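Long-range contacts in putative phophotriesterase (PDB 3RHG), which binds two zinc ions in a phosphotriesterase-family amidohydrolase barrel and probably hydrolyses ester bonds: residues A[33-38]-A[61-66]; A[67-73]-A[296-301]; A[181-186]-A[213-218]. All coordinates share one frame; numbering follows the deposited sequence. Where two conformers were deposited one is given.

Interactions 1 and 2 are neighbours, their centres 12 Å apart, and both border the benzoate pocket: Y63 of interaction 1 and F296 of interaction 2 each come within about 4 Å of the bound benzoic acid, nearest atoms. They also touch each other, Y63 OH lying 3.6 Å from F296 CZ and P62 O 2.9 Å from N68 ND2, a probable hydrogen bond. Interaction 3 belongs to another part of the barrel. Its centre is 34 Å from that of interaction 1 and 32 Å from that of interaction 2, across the chain's centre from the latter, and the side chain of L181 stays about 12 Å from the nearest zinc ion.

Interaction 1: A[33-38]-A[61-66]; sequences VVDEPF and DPYCCC
D35 and Y63 lie side by side with their side chains pointing the same way, and the carboxylate plane of D35 is turned 75° from the phenol ring. The touching atom is D35 OD2, which sits 3.6 Å from Y63 CB and approaches the ring obliquely near CD2, so the acid rests on the root of the tyrosine while the hydroxyl end leads away from segment 33-38, toward the pocket. The backbones fix this pairing: D35 N donates to Y63 O at 2.9 Å, and D35 O receives a CA-H...O contact from C64 CA at 3.2 Å. A water donating to both D35 O and C64 O adds a second bridge. Beside these polar links V34 turns CG1 anti to its own nitrogen (chi1 177°), which brings that methyl beside Y63 O and, at 4.0 Å, against C66 SG; separately, P37 CA lies against C64 CB.

D61 holds the other end. Its OD2 accepts F38 N at 2.8 Å in a nearly straight bond (169° at the hydrogen), met on the syn side and close to the carboxylate plane. S42 OG is a second partner of the same OD2, and a water joins OD1 to E36 O, so both carboxylate oxygens are engaged and the rotation of the group is restricted. The ring of F38 leads away from D61, onto P262 of its own chain and Q322 of the second subunit.

With only turn-like, non-regular backbone on both sides, this is a loop-on-loop contact in the long excursion that follows strand 19-24 of the barrel. Such excursions shape the pocket in amidohydrolases; here Y63 touches the bound benzoic acid and meets the ring of F261, making the contact part of the wall of the ligand pocket.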
loop_
_atom_site.group_PDB
_atom_site.type_symbol
_atom_site.label_atom_id
_atom_site.label_comp_id
_atom_site.label_asym_id
_atom_site.label_seq_id
_atom_site.Cartn_x
_atom_site.Cartn_y
_atom_site.Cartn_z
ATOM N N VAL A 33 11.728 8.674 20.746
ATOM C CA VAL A 33 10.467 7.942 20.847
ATOM C C VAL A 33 10.430 6.658 20.000
ATOM O O VAL A 33 9.367 6.259 19.507
ATOM C CB VAL A 33 9.255 8.841 20.453
ATOM C CG1 VAL A 33 9.023 9.928 21.517
ATOM C CG2 VAL A 33 9.466 9.472 19.048
ATOM N N VAL A 34 11.576 6.004 19.826
ATOM C CA VAL A 34 11.579 4.702 19.164
ATOM C C VAL A 34 10.770 3.730 20.031
ATOM O O VAL A 34 11.014 3.603 21.221
ATOM C CB VAL A 34 13.014 4.175 18.916
ATOM C CG1 VAL A 34 12.978 2.783 18.289
ATOM C CG2 VAL A 34 13.807 5.161 18.041
ATOM N N ASP A 35 9.791 3.070 19.429
ATOM C CA ASP A 35 8.909 2.168 20.146
ATOM C C ASP A 35 9.519 0.773 20.187
ATOM O O ASP A 35 10.300 0.407 19.302
ATOM C CB ASP A 35 7.534 2.138 19.463
ATOM C CG ASP A 35 6.709 3.372 19.780
ATOM O OD1 ASP A 35 6.964 3.982 20.844
ATOM O OD2 ASP A 35 5.827 3.733 18.973
ATOM N N GLU A 36 9.176 -0.000 21.214
ATOM C CA GLU A 36 9.553 -1.409 21.245
ATOM C C GLU A 36 8.833 -2.146 20.117
ATOM O O GLU A 36 7.725 -1.765 19.722
ATOM C CB GLU A 36 9.184 -2.048 22.588
ATOM C CG GLU A 36 9.858 -1.412 23.794
ATOM C CD GLU A 36 11.374 -1.403 23.690
ATOM O OE1 GLU A 36 11.948 -2.336 23.085
ATOM O OE2 GLU A 36 11.996 -0.461 24.217
ATOM N N PRO A 37 9.466 -3.192 19.573
ATOM C CA PRO A 37 8.804 -3.990 18.549
ATOM C C PRO A 37 7.400 -4.440 18.990
ATOM O O PRO A 37 7.237 -5.035 20.062
ATOM C CB PRO A 37 9.743 -5.198 18.382
ATOM C CG PRO A 37 10.722 -5.130 19.545
ATOM C CD PRO A 37 10.823 -3.680 19.864
ATOM N N PHE A 38 6.403 -4.194 18.140
ATOM C CA PHE A 38 4.999 -4.444 18.486
ATOM C C PHE A 38 4.546 -5.876 18.194
ATOM O O PHE A 38 3.696 -6.425 18.904
ATOM C CB PHE A 38 4.110 -3.469 17.723
ATOM C CG PHE A 38 2.693 -3.424 18.200
ATOM C CD1 PHE A 38 2.328 -2.609 19.270
ATOM C CD2 PHE A 38 1.707 -4.172 17.568
ATOM C CE1 PHE A 38 1.004 -2.555 19.711
ATOM C CE2 PHE A 38 0.382 -4.117 18.002
ATOM C CZ PHE A 38 0.033 -3.305 19.072
ATOM N N ASP A 61 5.123 -1.669 11.247
ATOM C CA ASP A 61 5.730 -1.257 12.507
ATOM C C ASP A 61 6.859 -0.277 12.215
ATOM O O ASP A 61 8.043 -0.589 12.376
ATOM C CB ASP A 61 6.210 -2.491 13.274
ATOM C CG ASP A 61 6.447 -2.207 14.748
ATOM O OD1 ASP A 61 6.414 -1.020 15.140
ATOM O OD2 ASP A 61 6.681 -3.176 15.508
ATOM N N PRO A 62 6.492 0.921 11.731
ATOM C CA PRO A 62 7.508 1.890 11.325
ATOM C C PRO A 62 8.365 2.408 12.484
ATOM O O PRO A 62 9.554 2.708 12.294
ATOM C CB PRO A 62 6.673 3.050 10.750
ATOM C CG PRO A 62 5.296 2.895 11.401
ATOM C CD PRO A 62 5.119 1.402 11.465
ATOM N N TYR A 63 7.767 2.517 13.668
ATOM C CA TYR A 63 8.383 3.256 14.771
ATOM C C TYR A 63 9.364 2.439 15.604
ATOM O O TYR A 63 10.023 2.990 16.492
ATOM C CB TYR A 63 7.299 3.820 15.697
ATOM C CG TYR A 63 6.363 4.831 15.054
ATOM C CD1 TYR A 63 6.790 5.663 14.020
ATOM C CD2 TYR A 63 5.052 4.963 15.498
ATOM C CE1 TYR A 63 5.933 6.600 13.450
ATOM C CE2 TYR A 63 4.178 5.901 14.934
ATOM C CZ TYR A 63 4.618 6.712 13.910
ATOM O OH TYR A 63 3.736 7.623 13.361
ATOM N N CYS A 64 9.479 1.141 15.331
ATOM C CA CYS A 64 10.399 0.285 16.106
ATOM C C CYS A 64 11.808 0.287 15.512
ATOM O O CYS A 64 12.751 -0.220 16.118
ATOM C CB CYS A 64 9.888 -1.156 16.182
ATOM S SG CYS A 64 10.143 -2.117 14.650
ATOM N N CYS A 65 11.946 0.845 14.314
ATOM C CA CYS A 65 13.223 0.809 13.591
ATOM C C CYS A 65 14.011 2.103 13.844
ATOM O O CYS A 65 13.640 3.174 13.372
ATOM C CB CYS A 65 12.964 0.604 12.092
ATOM S SG CYS A 65 14.407 0.710 11.021
ATOM N N CYS A 66 15.110 2.013 14.578
ATOM C CA CYS A 66 15.865 3.206 14.958
ATOM C C CYS A 66 16.264 4.077 13.767
ATOM O O CYS A 66 16.110 5.298 13.790
ATOM C CB CYS A 66 17.116 2.807 15.743
ATOM S SG CYS A 66 16.762 1.892 17.247
HETATM O O HOH W 1 12.476 -0.854 18.780
HETATM O O HOH W 2 6.147 -0.506 17.759
#

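Interaction 2: A[67-73]-A[296-301]; sequences DNMDKKP and FLKQMW
N68 and K298 bring the two backbones closest, CA to CA 5.0 Å, where the short, weakly bonded helix at 67-69 meets the 3-10 turn at 298-300. The direct backbone link is weak, K298 N to N68 O at 3.4 Å. Stronger bonds come from the N68 side chain: OD1 accepts Q299 N at 2.9 Å in the carbonyl plane, and ND2 donates to Q299 OE1 at 2.8 Å on a lone pair. N68 thus bonds both the backbone N and the side-chain oxygen of Q299, the two amide planes being 35° apart.

K298 is extended beyond CG, with chi2 to chi4 all near 180°, and so reaches past the D67 carbonyl until NZ forms a salt bridge with D67 OD1 at 2.8 Å, from above the carboxylate plane. A water links the same NZ to K71 O. D67 OD2 takes V50 N, so both oxygens of this acid are used. K72 bends at chi2 and chi4: its CD packs 3.7 Å from W301 CZ2, while NZ turns back to D70 O at 2.8 Å, donates also to N28 O, and shares a water with N68 O and F296 O. The side chain of F296 itself faces the benzoate pocket. P73 CD meets the rim of the indole near its plane.

The contact joins helix 66-69 to the loop between strand 289-291 and helix 311-322. P73 occupies the N-cap position of helix 74-86, whose V77 touches K72 and whose D76 and E80 touch W301, so that this helix borders the loop leaving strand 289-291.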
loop_
_atom_site.group_PDB
_atom_site.type_symbol
_atom_site.label_atom_id
_atom_site.label_comp_id
_atom_site.label_asym_id
_atom_site.label_seq_id
_atom_site.Cartn_x
_atom_site.Cartn_y
_atom_site.Cartn_z
ATOM N N ASP A 67 16.816 3.450 12.733
ATOM C CA ASP A 67 17.299 4.199 11.572
ATOM C C ASP A 67 16.157 4.973 10.914
ATOM O O ASP A 67 16.346 6.095 10.411
ATOM C CB ASP A 67 17.944 3.264 10.549
ATOM C CG ASP A 67 18.500 4.008 9.345
ATOM O OD1 ASP A 67 19.312 4.951 9.540
ATOM O OD2 ASP A 67 18.130 3.648 8.204
ATOM N N ASN A 68 14.965 4.375 10.908
ATOM C CA ASN A 68 13.789 5.005 10.286
ATOM C C ASN A 68 13.425 6.315 10.968
ATOM O O ASN A 68 12.886 7.246 10.330
ATOM C CB ASN A 68 12.601 4.030 10.378
ATOM C CG ASN A 68 11.516 4.319 9.380
ATOM O OD1 ASN A 68 11.766 4.833 8.284
ATOM N ND2 ASN A 68 10.296 3.949 9.738
ATOM N N MET A 69 13.758 6.383 12.255
ATOM C CA MET A 69 13.384 7.462 13.166
ATOM C C MET A 69 14.515 8.474 13.375
ATOM O O MET A 69 14.328 9.476 14.064
ATOM C CB MET A 69 13.035 6.840 14.540
ATOM C CG MET A 69 11.948 5.770 14.477
ATOM S SD MET A 69 10.361 6.534 14.141
ATOM C CE MET A 69 9.843 6.885 15.821
ATOM N N ASP A 70 15.682 8.203 12.786
ATOM C CA ASP A 70 16.896 8.963 13.069
ATOM C C ASP A 70 16.991 10.176 12.161
ATOM O O ASP A 70 16.169 10.335 11.243
ATOM C CB ASP A 70 18.110 8.046 12.876
ATOM C CG ASP A 70 19.345 8.495 13.652
ATOM O OD1 ASP A 70 19.343 9.542 14.341
ATOM O OD2 ASP A 70 20.342 7.757 13.571
ATOM N N LYS A 71 17.975 11.034 12.425
ATOM C CA LYS A 71 18.219 12.214 11.587
ATOM C C LYS A 71 18.397 11.859 10.101
ATOM O O LYS A 71 18.830 10.744 9.751
ATOM C CB LYS A 71 19.392 13.049 12.115
ATOM C CG LYS A 71 20.636 12.260 12.400
ATOM C CD LYS A 71 21.643 13.062 13.251
ATOM C CE LYS A 71 22.315 14.159 12.458
ATOM N NZ LYS A 71 23.568 14.640 13.156
ATOM N N LYS A 72 18.035 12.804 9.239
ATOM C CA LYS A 72 18.016 12.576 7.800
ATOM C C LYS A 72 19.277 13.178 7.174
ATOM O O LYS A 72 19.472 14.391 7.220
ATOM C CB LYS A 72 16.746 13.205 7.184
ATOM C CG LYS A 72 15.438 12.835 7.929
ATOM C CD LYS A 72 15.218 11.319 7.921
ATOM C CE LYS A 72 13.925 10.904 8.641
ATOM N NZ LYS A 72 13.906 11.361 10.057
ATOM N N PRO A 73 20.153 12.339 6.600
ATOM C CA PRO A 73 21.372 12.893 5.975
ATOM C C PRO A 73 21.052 13.814 4.799
ATOM O O PRO A 73 20.178 13.497 3.972
ATOM C CB PRO A 73 22.117 11.645 5.477
ATOM C CG PRO A 73 21.586 10.525 6.337
ATOM C CD PRO A 73 20.134 10.866 6.573
ATOM N N PHE A 296 8.180 11.789 6.557
ATOM C CA PHE A 296 8.704 12.023 7.896
ATOM C C PHE A 296 9.466 10.825 8.434
ATOM O O PHE A 296 9.940 10.860 9.573
ATOM C CB PHE A 296 7.592 12.457 8.872
ATOM C CG PHE A 296 6.744 11.320 9.432
ATOM C CD1 PHE A 296 6.945 10.877 10.740
ATOM C CD2 PHE A 296 5.712 10.739 8.674
ATOM C CE1 PHE A 296 6.165 9.834 11.289
ATOM C CE2 PHE A 296 4.911 9.700 9.198
ATOM C CZ PHE A 296 5.125 9.262 10.512
ATOM N N LEU A 297 9.583 9.790 7.597
ATOM C CA LEU A 297 10.268 8.537 7.911
ATOM C C LEU A 297 11.129 8.162 6.727
ATOM O O LEU A 297 10.763 8.455 5.586
ATOM C CB LEU A 297 9.253 7.413 8.153
ATOM C CG LEU A 297 8.297 7.540 9.343
ATOM C CD1 LEU A 297 7.116 6.558 9.236
ATOM C CD2 LEU A 297 9.053 7.364 10.712
ATOM N N LYS A 298 12.261 7.504 6.970
ATOM C CA LYS A 298 13.128 7.153 5.859
ATOM C C LYS A 298 12.431 6.195 4.896
ATOM O O LYS A 298 12.746 6.172 3.707
ATOM C CB LYS A 298 14.472 6.571 6.349
ATOM C CG LYS A 298 15.343 7.573 7.109
ATOM C CD LYS A 298 16.751 7.037 7.281
ATOM C CE LYS A 298 17.587 7.966 8.132
ATOM N NZ LYS A 298 18.984 7.446 8.306
ATOM N N GLN A 299 11.506 5.381 5.409
ATOM C CA GLN A 299 10.834 4.404 4.561
ATOM C C GLN A 299 9.977 5.082 3.489
ATOM O O GLN A 299 9.600 4.446 2.496
ATOM C CB GLN A 299 9.952 3.469 5.385
ATOM C CG GLN A 299 8.661 4.109 5.824
ATOM C CD GLN A 299 7.926 3.216 6.806
ATOM O OE1 GLN A 299 8.223 3.216 8.001
ATOM N NE2 GLN A 299 6.970 2.438 6.301
ATOM N N MET A 300 9.675 6.366 3.672
ATOM C CA MET A 300 8.851 7.054 2.687
ATOM C C MET A 300 9.632 7.548 1.468
ATOM O O MET A 300 9.042 7.910 0.435
ATOM C CB MET A 300 8.087 8.204 3.329
ATOM C CG MET A 300 7.175 7.726 4.441
ATOM S SD MET A 300 6.300 9.030 5.304
ATOM C CE MET A 300 5.248 9.707 3.984
ATOM N N TRP A 301 10.956 7.579 1.576
ATOM C CA TRP A 301 11.770 8.003 0.445
ATOM C C TRP A 301 11.615 7.034 -0.728
ATOM O O TRP A 301 11.566 5.812 -0.520
ATOM C CB TRP A 301 13.238 8.015 0.866
ATOM C CG TRP A 301 13.589 9.096 1.827
ATOM C CD1 TRP A 301 12.908 10.270 2.056
ATOM C CD2 TRP A 301 14.761 9.146 2.637
ATOM N NE1 TRP A 301 13.588 11.031 2.983
ATOM C CE2 TRP A 301 14.722 10.356 3.364
ATOM C CE3 TRP A 301 15.825 8.260 2.848
ATOM C CZ2 TRP A 301 15.722 10.712 4.278
ATOM C CZ3 TRP A 301 16.818 8.620 3.737
ATOM C CH2 TRP A 301 16.763 9.835 4.443
HETATM O O HOH W 3 11.914 9.808 11.091
HETATM O O HOH W 4 20.544 8.810 10.145
#

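Interaction 3: A[181-186]-A[213-218]; sequences LRAAAL and ILLTEM
R182 and E217 meet in a two-pronged salt bridge on the outer side of the contact. The guanidinium approaches side-on, R182 NE giving its hydrogen to E217 OE2 at 2.9 Å and R182 NH2 to E217 OE1 at 2.9 Å, one nitrogen to each oxygen. The two groups are not coplanar: their planes stand 45° apart, and both oxygens are met on their syn sides, OE1 on its lone pair and OE2 from well out of the carboxylate plane. Both side chains are stretched out: R182 is extended from CG to NE, and E217 has CG anti to the backbone N (chi1 179°) and is extended beyond it, which carries the carboxylate across toward segment 181-186.

Beneath this bridge lies an apolar layer. I213 CG2 packs on R182 CG and covers one face of the guanidinium near its rim. L181 crosses L214 at about a right angle; its CG lies 3.7 Å from L214 CD2, and of its two methyls CD1 also faces L214 while CD2 touches I213 CG2. A185 CB, pointing toward the other segment, meets M218 CB at 3.6 Å; M218 then folds at chi2 and chi3 to lay CE against L186 CD2, also at 3.6 Å, while SD rests beside R182 CG.

Further out, N179 OD1 binds R182 NH1, which helps to set the guanidinium. L181 and L214 both continue inward onto I198 of strand 195-199, and F173 touches L181 and I213. L186 faces helix 139-151.

The segment axes approach to 10.1 Å and cross at -62°. Helices 175-188 and 207-217 follow successive parallel strands, 163-168 and 195-199, and so are neighbouring outer helices of the (beta/alpha)8 barrel; a beta-alpha-beta crossover through helix 175-188 joins those two strands.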
loop_
_atom_site.group_PDB
_atom_site.type_symbol
_atom_site.label_atom_id
_atom_site.label_comp_id
_atom_site.label_asym_id
_atom_site.label_seq_id
_atom_site.Cartn_x
_atom_site.Cartn_y
_atom_site.Cartn_z
ATOM N N LEU A 181 -1.943 26.205 21.136
ATOM C CA LEU A 181 -2.806 26.679 20.059
ATOM C C LEU A 181 -3.118 28.181 20.205
ATOM O O LEU A 181 -3.066 28.944 19.225
ATOM C CB LEU A 181 -4.075 25.829 20.026
ATOM C CG LEU A 181 -4.962 25.890 18.818
ATOM C CD1 LEU A 181 -4.202 25.375 17.576
ATOM C CD2 LEU A 181 -6.236 25.060 19.100
ATOM N N ARG A 182 -3.454 28.615 21.412
ATOM C CA ARG A 182 -3.695 30.040 21.639
ATOM C C ARG A 182 -2.457 30.884 21.340
ATOM O O ARG A 182 -2.572 31.982 20.766
ATOM C CB ARG A 182 -4.176 30.298 23.058
ATOM C CG ARG A 182 -5.555 29.702 23.325
ATOM C CD ARG A 182 -6.021 30.016 24.752
ATOM N NE ARG A 182 -7.407 29.620 24.890
ATOM C CZ ARG A 182 -7.813 28.467 25.398
ATOM N NH1 ARG A 182 -6.928 27.580 25.882
ATOM N NH2 ARG A 182 -9.114 28.207 25.426
ATOM N N ALA A 183 -1.279 30.413 21.767
ATOM C CA ALA A 183 -0.042 31.134 21.462
ATOM C C ALA A 183 0.193 31.266 19.961
ATOM O O ALA A 183 0.614 32.325 19.482
ATOM C CB ALA A 183 1.178 30.455 22.135
ATOM N N ALA A 184 -0.067 30.190 19.228
ATOM C CA ALA A 184 0.102 30.220 17.788
ATOM C C ALA A 184 -0.844 31.261 17.179
ATOM O O ALA A 184 -0.465 31.977 16.247
ATOM C CB ALA A 184 -0.165 28.818 17.184
ATOM N N ALA A 185 -2.069 31.333 17.697
ATOM C CA ALA A 185 -3.067 32.308 17.231
ATOM C C ALA A 185 -2.585 33.736 17.487
ATOM O O ALA A 185 -2.623 34.587 16.596
ATOM C CB ALA A 185 -4.423 32.058 17.941
ATOM N N LEU A 186 -2.105 34.009 18.701
ATOM C CA LEU A 186 -1.554 35.342 18.994
ATOM C C LEU A 186 -0.405 35.708 18.051
ATOM O O LEU A 186 -0.313 36.857 17.572
ATOM C CB LEU A 186 -1.066 35.438 20.449
ATOM C CG LEU A 186 -2.160 35.395 21.521
ATOM C CD1 LEU A 186 -1.515 35.436 22.898
ATOM C CD2 LEU A 186 -3.138 36.563 21.343
ATOM N N ILE A 213 -11.554 27.434 19.328
ATOM C CA ILE A 213 -10.472 28.221 19.904
ATOM C C ILE A 213 -9.882 29.212 18.894
ATOM O O ILE A 213 -9.799 30.404 19.179
ATOM C CB ILE A 213 -9.369 27.317 20.528
ATOM C CG1 ILE A 213 -9.923 26.549 21.755
ATOM C CG2 ILE A 213 -8.121 28.142 20.865
ATOM C CD1 ILE A 213 -9.036 25.366 22.172
ATOM N N LEU A 214 -9.489 28.724 17.708
ATOM C CA LEU A 214 -8.777 29.581 16.763
ATOM C C LEU A 214 -9.659 30.666 16.189
ATOM O O LEU A 214 -9.216 31.803 16.043
ATOM C CB LEU A 214 -8.181 28.769 15.603
ATOM C CG LEU A 214 -7.036 27.842 16.003
ATOM C CD1 LEU A 214 -6.617 26.965 14.801
ATOM C CD2 LEU A 214 -5.851 28.685 16.523
ATOM N N LEU A 215 -10.891 30.305 15.831
ATOM C CA LEU A 215 -11.750 31.241 15.110
ATOM C C LEU A 215 -12.652 32.033 16.055
ATOM O O LEU A 215 -12.671 33.255 16.009
ATOM C CB LEU A 215 -12.578 30.525 14.035
ATOM C CG LEU A 215 -11.782 29.617 13.092
ATOM C CD1 LEU A 215 -12.705 28.991 12.026
ATOM C CD2 LEU A 215 -10.656 30.427 12.426
ATOM N N THR A 216 -13.411 31.335 16.902
ATOM C CA THR A 216 -14.402 31.991 17.742
ATOM C C THR A 216 -13.727 32.780 18.856
ATOM O O THR A 216 -14.022 33.959 19.057
ATOM C CB THR A 216 -15.408 30.965 18.319
ATOM O OG1 THR A 216 -15.916 30.151 17.248
ATOM C CG2 THR A 216 -16.581 31.669 18.996
ATOM N N GLU A 217 -12.802 32.138 19.560
ATOM C CA GLU A 217 -12.146 32.766 20.703
ATOM C C GLU A 217 -11.020 33.725 20.288
ATOM O O GLU A 217 -11.003 34.897 20.714
ATOM C CB GLU A 217 -11.613 31.698 21.680
ATOM C CG GLU A 217 -10.890 32.298 22.881
ATOM C CD GLU A 217 -10.234 31.261 23.776
ATOM O OE1 GLU A 217 -10.546 30.052 23.656
ATOM O OE2 GLU A 217 -9.392 31.658 24.612
ATOM N N MET A 218 -10.088 33.235 19.468
ATOM C CA MET A 218 -8.896 34.029 19.133
ATOM C C MET A 218 -9.097 34.967 17.937
ATOM O O MET A 218 -8.283 35.864 17.717
ATOM C CB MET A 218 -7.678 33.138 18.890
ATOM C CG MET A 218 -7.342 32.217 20.079
ATOM S SD MET A 218 -7.143 33.036 21.708
ATOM C CE MET A 218 -5.553 33.875 21.464
#